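Local coordinates for protein leucine aminopeptidase (Legionella pneumophila, PDB 5GNE) that probably acts as a zinc-dependent aminopeptidase, a metalloexopeptidase that removes residues from the amino end of peptides, at residues Glu158-Lys163 with Ser172-Ile177; Asn166-Pro171 with Tyr235-Arg240; Gly189-Thr194 with Asp203-Gly208. All coordinates share one frame; numbering follows the deposited sequence. Where two conformers were deposited one is given.

Contact 1: residues Glu158-Lys163 with Ser172-Ile177; sequences ESYFVK and SVVTVI
Y160 lays the outer part of its ring over V174, and this is the tightly packed middle of the antiparallel pair formed by 158-163 and 172-177. The ring points the same way as the valine and runs beside it: V174 CB stands 4.0 Å from the Y160 ring centroid, over the face, while V174 CG1 comes to 3.4 Å from Y160 OH. CG of Y160 sits between its own backbone N and carbonyl carbon (chi1 48°), a rotamer that swings the ring across toward the partner strand. The second branch of V174 is also used, CG2 meeting V162 CG2 at 3.8 Å; beta-branched valines suit such a place, offering a methyl to each neighbour. Between the backbones, Y160 and V174 exchange two nearly straight hydrogen bonds, Y160 N to V174 O at 2.9 Å and V174 N to Y160 O at 3.0 Å.

The contact is looser where F161 and E158 reach solvent. F161 touches V173 CG2 with CE1 at 3.7 Å, obliquely, and E158 rests mainly its CB on V176 CG1, leaving the carboxylate at the surface as suits a charged residue.

The two strands form a hairpin at the border of the mixed sheet. Helix 132-151 packs on the F161, V173 and T175 face and helix 243-254 on the V162, S172 and V174 face, while strand 230-235 continues the sheet beyond 172-177.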
loop_
_atom_site.group_PDB
_atom_site.type_symbol
_atom_site.label_atom_id
_atom_site.label_comp_id
_atom_site.label_asym_id
_atom_site.label_seq_id
_atom_site.Cartn_x
_atom_site.Cartn_y
_atom_site.Cartn_z
ATOM N N GLU A 158 14.834 -9.260 9.288
ATOM C CA GLU A 158 14.987 -9.895 7.992
ATOM C C GLU A 158 14.593 -8.892 6.908
ATOM O O GLU A 158 13.775 -7.987 7.163
ATOM C CB GLU A 158 14.121 -11.138 7.946
ATOM C CG GLU A 158 14.635 -12.275 7.115
ATOM C CD GLU A 158 13.695 -13.466 7.194
ATOM O OE1 GLU A 158 12.851 -13.496 8.126
ATOM O OE2 GLU A 158 13.818 -14.383 6.352
ATOM N N SER A 159 15.219 -8.982 5.736
ATOM C CA SER A 159 14.771 -8.207 4.570
ATOM C C SER A 159 15.034 -8.981 3.285
ATOM O O SER A 159 16.102 -9.544 3.108
ATOM C CB SER A 159 15.438 -6.827 4.517
ATOM O OG SER A 159 16.811 -6.924 4.186
ATOM N N TYR A 160 14.048 -9.025 2.394
ATOM C CA TYR A 160 14.222 -9.695 1.108
ATOM C C TYR A 160 13.408 -9.084 -0.003
ATOM O O TYR A 160 12.379 -8.461 0.237
ATOM C CB TYR A 160 13.883 -11.170 1.223
ATOM C CG TYR A 160 12.588 -11.463 1.925
ATOM C CD1 TYR A 160 12.518 -11.467 3.318
ATOM C CD2 TYR A 160 11.433 -11.759 1.213
ATOM C CE1 TYR A 160 11.326 -11.756 3.975
ATOM C CE2 TYR A 160 10.247 -12.054 1.862
ATOM C CZ TYR A 160 10.194 -12.056 3.240
ATOM O OH TYR A 160 9.012 -12.351 3.891
ATOM N N PHE A 161 13.882 -9.258 -1.229
ATOM C CA PHE A 161 13.103 -8.926 -2.402
ATOM C C PHE A 161 12.065 -9.985 -2.672
ATOM O O PHE A 161 12.307 -11.162 -2.455
ATOM C CB PHE A 161 14.002 -8.758 -3.608
ATOM C CG PHE A 161 14.957 -7.637 -3.462
ATOM C CD1 PHE A 161 14.502 -6.331 -3.461
ATOM C CD2 PHE A 161 16.317 -7.881 -3.285
ATOM C CE1 PHE A 161 15.382 -5.272 -3.309
ATOM C CE2 PHE A 161 17.213 -6.822 -3.127
ATOM C CZ PHE A 161 16.745 -5.515 -3.141
ATOM N N VAL A 162 10.901 -9.552 -3.139
ATOM C CA VAL A 162 9.926 -10.448 -3.720
ATOM C C VAL A 162 9.702 -10.060 -5.181
ATOM O O VAL A 162 9.225 -8.976 -5.473
ATOM C CB VAL A 162 8.611 -10.429 -2.961
ATOM C CG1 VAL A 162 7.558 -11.237 -3.730
ATOM C CG2 VAL A 162 8.818 -11.002 -1.546
ATOM N N LYS A 163 10.118 -10.950 -6.075
ATOM C CA LYS A 163 10.069 -10.781 -7.519
ATOM C C LYS A 163 8.679 -10.373 -7.974
ATOM O O LYS A 163 7.691 -10.929 -7.516
ATOM C CB LYS A 163 10.440 -12.123 -8.172
ATOM C CG LYS A 163 11.435 -12.116 -9.304
ATOM C CD LYS A 163 11.747 -13.568 -9.721
ATOM C CE LYS A 163 12.523 -14.323 -8.618
ATOM N NZ LYS A 163 13.158 -15.624 -9.037
ATOM N N SER A 172 9.391 -5.989 -5.166
ATOM C CA SER A 172 8.888 -5.502 -3.896
ATOM C C SER A 172 9.945 -5.736 -2.820
ATOM O O SER A 172 10.806 -6.596 -2.981
ATOM C CB SER A 172 7.597 -6.235 -3.540
ATOM O OG SER A 172 6.549 -5.782 -4.358
ATOM N N VAL A 173 9.832 -5.047 -1.690
ATOM C CA VAL A 173 10.747 -5.273 -0.590
ATOM C C VAL A 173 9.983 -5.516 0.692
ATOM O O VAL A 173 9.194 -4.673 1.125
ATOM C CB VAL A 173 11.673 -4.080 -0.385
ATOM C CG1 VAL A 173 12.633 -4.356 0.773
ATOM C CG2 VAL A 173 12.421 -3.741 -1.680
ATOM N N VAL A 174 10.236 -6.673 1.302
ATOM C CA VAL A 174 9.616 -7.070 2.553
ATOM C C VAL A 174 10.681 -6.998 3.647
ATOM O O VAL A 174 11.760 -7.566 3.496
ATOM C CB VAL A 174 9.049 -8.509 2.456
ATOM C CG1 VAL A 174 8.435 -8.983 3.789
ATOM C CG2 VAL A 174 8.027 -8.596 1.346
ATOM N N THR A 175 10.390 -6.281 4.733
ATOM C CA THR A 175 11.273 -6.237 5.899
ATOM C C THR A 175 10.454 -6.566 7.133
ATOM O O THR A 175 9.227 -6.425 7.117
ATOM C CB THR A 175 11.912 -4.886 6.100
ATOM O OG1 THR A 175 10.931 -3.980 6.625
ATOM C CG2 THR A 175 12.490 -4.367 4.789
ATOM N N VAL A 176 11.119 -7.064 8.174
ATOM C CA VAL A 176 10.430 -7.430 9.399
ATOM C C VAL A 176 11.296 -7.172 10.603
ATOM O O VAL A 176 12.478 -7.495 10.610
ATOM C CB VAL A 176 9.984 -8.935 9.414
ATOM C CG1 VAL A 176 11.149 -9.868 9.160
ATOM C CG2 VAL A 176 9.311 -9.281 10.743
ATOM N N ILE A 177 10.699 -6.596 11.636
ATOM C CA ILE A 177 11.388 -6.460 12.902
ATOM C C ILE A 177 10.771 -7.440 13.911
ATOM O O ILE A 177 9.543 -7.459 14.136
ATOM C CB ILE A 177 11.315 -5.029 13.430
ATOM C CG1 ILE A 177 11.830 -4.043 12.385
ATOM C CG2 ILE A 177 12.154 -4.893 14.682
ATOM C CD1 ILE A 177 11.644 -2.634 12.806
HETATM O O HOH W 1 6.734 -7.849 -6.418
#

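Contact 2: residues Asn166-Pro171 with Tyr235-Arg240; sequences NKFIQP and YAAEER. With ZN (zinc ion), chain C.
Q170 spends its side-chain carbonyl on a main-chain amide: A237 N donates to Q170 OE1 at 3.0 Å, the one hydrogen bond between 166-171 and 235-240. A237 itself has the left-handed backbone conformation, uncommon for a residue with a side chain. With CG anti to its backbone N (chi1 177°) and the chain extended beyond, Q170 spans the gap between the two backbones. Its NE2 end is bonded to the carbonyls of G134 and R127, so the amide has partners at both tips and its rotation is fixed; glutamine, carrying a donor and an acceptor together, suits this spot.

Beside the amide, the methyl of A236 lies 3.2 Å from Q170 O and 3.4 Å from P171 O, a close fit for the smallest side chain that has a CB.

Further along, F168 and R240 make the second half of the contact. R240 CG stands over one face of the F168 ring, 4.0 Å from its centroid, and R240 CB approaches F168 CZ to 3.7 Å; the guanidinium plane is turned 37° from the ring. The arginine thus gives its aliphatic stem to the aromatic face, while NH2 at its tip forms a salt bridge with D196.

A237 to R240 is a type I beta turn, closed by R240 N to A237 O at 2.9 Å. It carries E238 and E239: E239 OE2 binds a zinc ion at 2.3 Å, and E238 OE2 accepts a hydrogen bond from a water on that same metal. A glutamate pair in the loop after a sheet strand is part of the two-zinc site of M28 peptidases.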
loop_
_atom_site.group_PDB
_atom_site.type_symbol
_atom_site.label_atom_id
_atom_site.label_comp_id
_atom_site.label_asym_id
_atom_site.label_seq_id
_atom_site.Cartn_x
_atom_site.Cartn_y
_atom_site.Cartn_z
ATOM N N ASN A 166 7.548 -12.065 -13.811
ATOM C CA ASN A 166 8.526 -11.871 -14.876
ATOM C C ASN A 166 8.131 -10.676 -15.713
ATOM O O ASN A 166 8.684 -10.444 -16.777
ATOM C CB ASN A 166 8.655 -13.124 -15.753
ATOM C CG ASN A 166 9.602 -14.164 -15.163
ATOM O OD1 ASN A 166 10.618 -13.828 -14.551
ATOM N ND2 ASN A 166 9.274 -15.435 -15.357
ATOM N N LYS A 167 7.186 -9.899 -15.204
ATOM C CA LYS A 167 6.657 -8.792 -15.981
ATOM C C LYS A 167 7.345 -7.474 -15.714
ATOM O O LYS A 167 7.362 -6.612 -16.586
ATOM C CB LYS A 167 5.150 -8.653 -15.727
ATOM C CG LYS A 167 4.453 -9.999 -15.639
ATOM C CD LYS A 167 2.961 -9.866 -15.432
ATOM C CE LYS A 167 2.192 -10.181 -16.717
ATOM N NZ LYS A 167 0.694 -10.063 -16.569
ATOM N N PHE A 168 7.874 -7.297 -14.506
ATOM C CA PHE A 168 8.459 -6.006 -14.115
ATOM C C PHE A 168 9.777 -6.131 -13.363
ATOM O O PHE A 168 9.868 -6.851 -12.372
ATOM C CB PHE A 168 7.444 -5.223 -13.284
ATOM C CG PHE A 168 6.230 -4.787 -14.063
ATOM C CD1 PHE A 168 6.305 -3.724 -14.955
ATOM C CD2 PHE A 168 5.036 -5.479 -13.960
ATOM C CE1 PHE A 168 5.177 -3.319 -15.688
ATOM C CE2 PHE A 168 3.911 -5.087 -14.693
ATOM C CZ PHE A 168 3.980 -4.009 -15.555
ATOM N N ILE A 169 10.795 -5.409 -13.820
ATOM C CA ILE A 169 12.118 -5.499 -13.205
ATOM C C ILE A 169 12.161 -4.961 -11.770
ATOM O O ILE A 169 13.038 -5.315 -10.995
ATOM C CB ILE A 169 13.194 -4.778 -14.060
ATOM C CG1 ILE A 169 12.780 -3.346 -14.391
ATOM C CG2 ILE A 169 13.466 -5.538 -15.342
ATOM C CD1 ILE A 169 13.902 -2.523 -15.010
ATOM N N GLN A 170 11.224 -4.103 -11.409
ATOM C CA GLN A 170 11.198 -3.568 -10.052
ATOM C C GLN A 170 10.624 -4.594 -9.070
ATOM O O GLN A 170 9.493 -5.039 -9.219
ATOM C CB GLN A 170 10.381 -2.273 -10.023
ATOM C CG GLN A 170 10.219 -1.650 -8.656
ATOM C CD GLN A 170 9.196 -0.540 -8.675
ATOM O OE1 GLN A 170 8.019 -0.776 -8.917
ATOM N NE2 GLN A 170 9.636 0.672 -8.431
ATOM N N PRO A 171 11.399 -4.966 -8.043
ATOM C CA PRO A 171 10.889 -5.937 -7.072
ATOM C C PRO A 171 10.200 -5.244 -5.909
ATOM O O PRO A 171 10.429 -4.044 -5.682
ATOM C CB PRO A 171 12.158 -6.625 -6.578
ATOM C CG PRO A 171 13.143 -5.540 -6.600
ATOM C CD PRO A 171 12.801 -4.623 -7.764
ATOM N N TYR A 235 5.786 -2.048 -1.822
ATOM C CA TYR A 235 5.231 -2.737 -2.979
ATOM C C TYR A 235 5.761 -2.185 -4.286
ATOM O O TYR A 235 5.749 -0.972 -4.522
ATOM C CB TYR A 235 3.690 -2.649 -2.999
ATOM C CG TYR A 235 3.024 -3.094 -1.715
ATOM C CD1 TYR A 235 3.085 -4.415 -1.317
ATOM C CD2 TYR A 235 2.364 -2.189 -0.888
ATOM C CE1 TYR A 235 2.481 -4.842 -0.138
ATOM C CE2 TYR A 235 1.755 -2.611 0.290
ATOM C CZ TYR A 235 1.810 -3.937 0.657
ATOM O OH TYR A 235 1.212 -4.361 1.824
ATOM N N ALA A 236 6.189 -3.088 -5.156
ATOM C CA ALA A 236 6.490 -2.719 -6.536
ATOM C C ALA A 236 5.185 -2.565 -7.321
ATOM O O ALA A 236 4.163 -3.079 -6.922
ATOM C CB ALA A 236 7.359 -3.769 -7.170
ATOM N N ALA A 237 5.241 -1.843 -8.431
ATOM C CA ALA A 237 4.237 -1.927 -9.482
ATOM C C ALA A 237 2.779 -1.766 -9.052
ATOM O O ALA A 237 1.864 -2.352 -9.673
ATOM C CB ALA A 237 4.400 -3.285 -10.194
ATOM N N GLU A 238 2.533 -0.965 -8.024
ATOM C CA GLU A 238 1.143 -0.723 -7.638
ATOM C C GLU A 238 0.387 -0.036 -8.776
ATOM O O GLU A 238 -0.814 -0.223 -8.941
ATOM C CB GLU A 238 1.071 0.099 -6.360
ATOM C CG GLU A 238 -0.334 0.339 -5.826
ATOM C CD GLU A 238 -0.978 1.602 -6.395
ATOM O OE1 GLU A 238 -0.287 2.360 -7.123
ATOM O OE2 GLU A 238 -2.172 1.843 -6.111
ATOM N N GLU A 239 1.117 0.730 -9.575
ATOM C CA GLU A 239 0.534 1.474 -10.684
ATOM C C GLU A 239 0.298 0.570 -11.884
ATOM O O GLU A 239 -0.135 1.026 -12.930
ATOM C CB GLU A 239 1.419 2.689 -11.042
ATOM C CG GLU A 239 1.519 3.770 -9.899
ATOM C CD GLU A 239 0.202 4.497 -9.669
ATOM O OE1 GLU A 239 -0.773 4.119 -10.357
ATOM O OE2 GLU A 239 0.131 5.445 -8.833
ATOM N N ARG A 240 0.544 -0.723 -11.710
ATOM C CA ARG A 240 0.286 -1.733 -12.755
ATOM C C ARG A 240 -0.736 -2.759 -12.271
ATOM O O ARG A 240 -0.449 -3.952 -12.191
ATOM C CB ARG A 240 1.603 -2.445 -13.156
ATOM C CG ARG A 240 2.787 -1.471 -13.311
ATOM C CD ARG A 240 2.633 -0.572 -14.554
ATOM N NE ARG A 240 3.748 0.354 -14.636
ATOM C CZ ARG A 240 4.141 1.018 -15.722
ATOM N NH1 ARG A 240 3.535 0.846 -16.890
ATOM N NH2 ARG A 240 5.186 1.834 -15.634
HETATM ZN ZN ZN C . -1.918 5.644 -7.707
HETATM O O HOH W 2 -3.341 4.837 -6.455
#

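Contact 3: residues Gly189-Thr194 with Asp203-Gly208. With ZN (zinc ion), chain D.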
loop_
_atom_site.group_PDB
_atom_site.type_symbol
_atom_site.label_atom_id
_atom_site.label_comp_id
_atom_site.label_asym_id
_atom_site.label_seq_id
_atom_site.Cartn_x
_atom_site.Cartn_y
_atom_site.Cartn_z
ATOM N N GLY A 189 2.421 -1.338 4.919
ATOM C CA GLY A 189 2.851 -1.334 3.535
ATOM C C GLY A 189 2.589 -0.012 2.851
ATOM O O GLY A 189 1.706 0.748 3.251
ATOM N N ALA A 190 3.366 0.258 1.811
ATOM C CA ALA A 190 3.172 1.424 0.954
ATOM C C ALA A 190 3.755 1.045 -0.389
ATOM O O ALA A 190 4.578 0.148 -0.453
ATOM C CB ALA A 190 3.875 2.654 1.543
ATOM N N HIS A 191 3.347 1.678 -1.468
ATOM C CA HIS A 191 3.943 1.323 -2.745
ATOM C C HIS A 191 5.004 2.325 -3.177
ATOM O O HIS A 191 4.861 3.525 -2.951
ATOM C CB HIS A 191 2.872 1.145 -3.822
ATOM C CG HIS A 191 2.259 2.408 -4.349
ATOM N ND1 HIS A 191 2.783 3.081 -5.432
ATOM C CD2 HIS A 191 1.109 3.044 -4.033
ATOM C CE1 HIS A 191 2.014 4.119 -5.726
ATOM N NE2 HIS A 191 0.990 4.121 -4.897
ATOM N N ILE A 192 6.098 1.793 -3.724
ATOM C CA ILE A 192 7.306 2.553 -4.047
ATOM C C ILE A 192 7.264 3.157 -5.444
ATOM O O ILE A 192 8.019 4.068 -5.761
ATOM C CB ILE A 192 8.556 1.652 -3.957
ATOM C CG1 ILE A 192 9.852 2.469 -3.901
ATOM C CG2 ILE A 192 8.620 0.721 -5.151
ATOM C CD1 ILE A 192 10.161 3.059 -2.567
ATOM N N ASP A 193 6.379 2.640 -6.282
ATOM C CA ASP A 193 6.466 2.903 -7.706
ATOM C C ASP A 193 5.652 4.110 -8.113
ATOM O O ASP A 193 4.912 4.690 -7.309
ATOM C CB ASP A 193 6.011 1.681 -8.495
ATOM C CG ASP A 193 4.534 1.508 -8.443
ATOM O OD1 ASP A 193 4.047 1.549 -7.298
ATOM O OD2 ASP A 193 3.864 1.364 -9.501
ATOM N N THR A 194 5.853 4.518 -9.360
ATOM C CA THR A 194 5.052 5.558 -9.980
ATOM C C THR A 194 4.828 5.237 -11.456
ATOM O O THR A 194 5.372 4.260 -11.952
ATOM C CB THR A 194 5.743 6.908 -9.837
ATOM O OG1 THR A 194 4.835 7.952 -10.220
ATOM C CG2 THR A 194 6.939 6.931 -10.740
ATOM N N ASP A 203 3.171 12.890 -3.250
ATOM C CA ASP A 203 2.070 12.385 -2.436
ATOM C C ASP A 203 1.752 10.944 -2.813
ATOM O O ASP A 203 1.528 10.119 -1.947
ATOM C CB ASP A 203 0.813 13.216 -2.612
ATOM C CG ASP A 203 -0.269 12.847 -1.618
ATOM O OD1 ASP A 203 0.101 12.548 -0.464
ATOM O OD2 ASP A 203 -1.481 12.852 -1.973
ATOM N N ASP A 204 1.740 10.633 -4.111
ATOM C CA ASP A 204 1.458 9.267 -4.526
ATOM C C ASP A 204 2.657 8.408 -4.236
ATOM O O ASP A 204 3.448 8.034 -5.098
ATOM C CB ASP A 204 1.039 9.135 -5.970
ATOM C CG ASP A 204 0.154 7.932 -6.165
ATOM O OD1 ASP A 204 0.126 7.106 -5.237
ATOM O OD2 ASP A 204 -0.515 7.783 -7.202
ATOM N N ASP A 205 2.761 8.288 -2.922
ATOM C CA ASP A 205 3.476 7.388 -2.066
ATOM C C ASP A 205 4.946 7.423 -1.864
ATOM O O ASP A 205 5.492 6.503 -1.258
ATOM C CB ASP A 205 3.021 5.989 -2.358
ATOM C CG ASP A 205 2.137 5.507 -1.239
ATOM O OD1 ASP A 205 1.699 6.415 -0.483
ATOM O OD2 ASP A 205 1.930 4.299 -1.063
ATOM N N SER A 206 5.583 8.514 -2.244
ATOM C CA SER A 206 6.782 8.837 -1.499
ATOM C C SER A 206 6.309 9.033 -0.053
ATOM O O SER A 206 6.890 8.488 0.893
ATOM C CB SER A 206 7.456 10.106 -2.007
ATOM O OG SER A 206 8.670 10.311 -1.310
ATOM N N SER A 207 5.200 9.761 0.100
ATOM C CA SER A 207 4.651 10.040 1.425
ATOM C C SER A 207 4.467 8.756 2.248
ATOM O O SER A 207 5.058 8.622 3.339
ATOM C CB SER A 207 3.340 10.836 1.325
ATOM O OG SER A 207 2.258 10.092 0.789
ATOM N N GLY A 208 3.660 7.825 1.733
ATOM C CA GLY A 208 3.451 6.575 2.426
ATOM C C GLY A 208 4.739 5.862 2.795
ATOM O O GLY A 208 4.927 5.458 3.942
HETATM ZN ZN ZN D . -0.994 5.240 -4.663
#
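H191 and D204 hold one zinc ion between them at the strand-to-helix junction of a beta-alpha-beta unit, where strand 185-191 leads through a loop into helix 202-221. The imidazole can be followed outward. From CB the ring turns into the position between backbone N and carbonyl carbon (chi1 75°), which brings one face over D205. D205 CB lies almost centrally above that face, 3.8 Å from the H191 ring centroid, a CH-pi contact. D205 OD2 stands above the ring plane on the CD2 side, 3.3 Å from H191 CD2. ND1 donates to D193 OD1 at 2.7 Å, meeting the syn side of the carboxylate, with the acceptor tilted 31° from the ring plane; this bond fixes the ring's rotation and leaves NE2 for the metal. The tip, NE2, binds the zinc at 2.3 Å.

D204 OD1 approaches the same ion from beside the ring edge, its carboxylate turned 81° from the imidazole. It lies 3.1 Å from H191 NE2, brought there by the shared metal, with D266 as the third protein ligand. Aspartate suits the place, since its short stem presents an oxygen close to the backbone.

D205 ties strand to helix: its OD2 accepts from H191 N at 3.0 Å on the anti side, and its OD1 from Q267 N. Nearby, small residues let the elements close up, the methyl of A190 resting 3.6 Å from G208 C.

Contacts 1 and 2 share strand 170-177 and join where S172 OG meets A236 N at 2.8 Å, so the hairpin is fastened to the start of the glutamate-bearing loop. Contacts 2 and 3, with centres about 13 Å apart, meet more intimately: Y235 N bonds A190 O at 2.9 Å, and D193 OD2 takes E239 N at 2.8 Å, while its other oxygen serves H191. Each supplies ligands to the dinuclear site, whose zinc ions lie 3.2 Å apart, ZN to ZN; D204 is a ligand of both ions, and H344 completes the protein ligands of the ion bound by E239. Contact 1 stands back, the S172 side chain about 13 Å from a zinc.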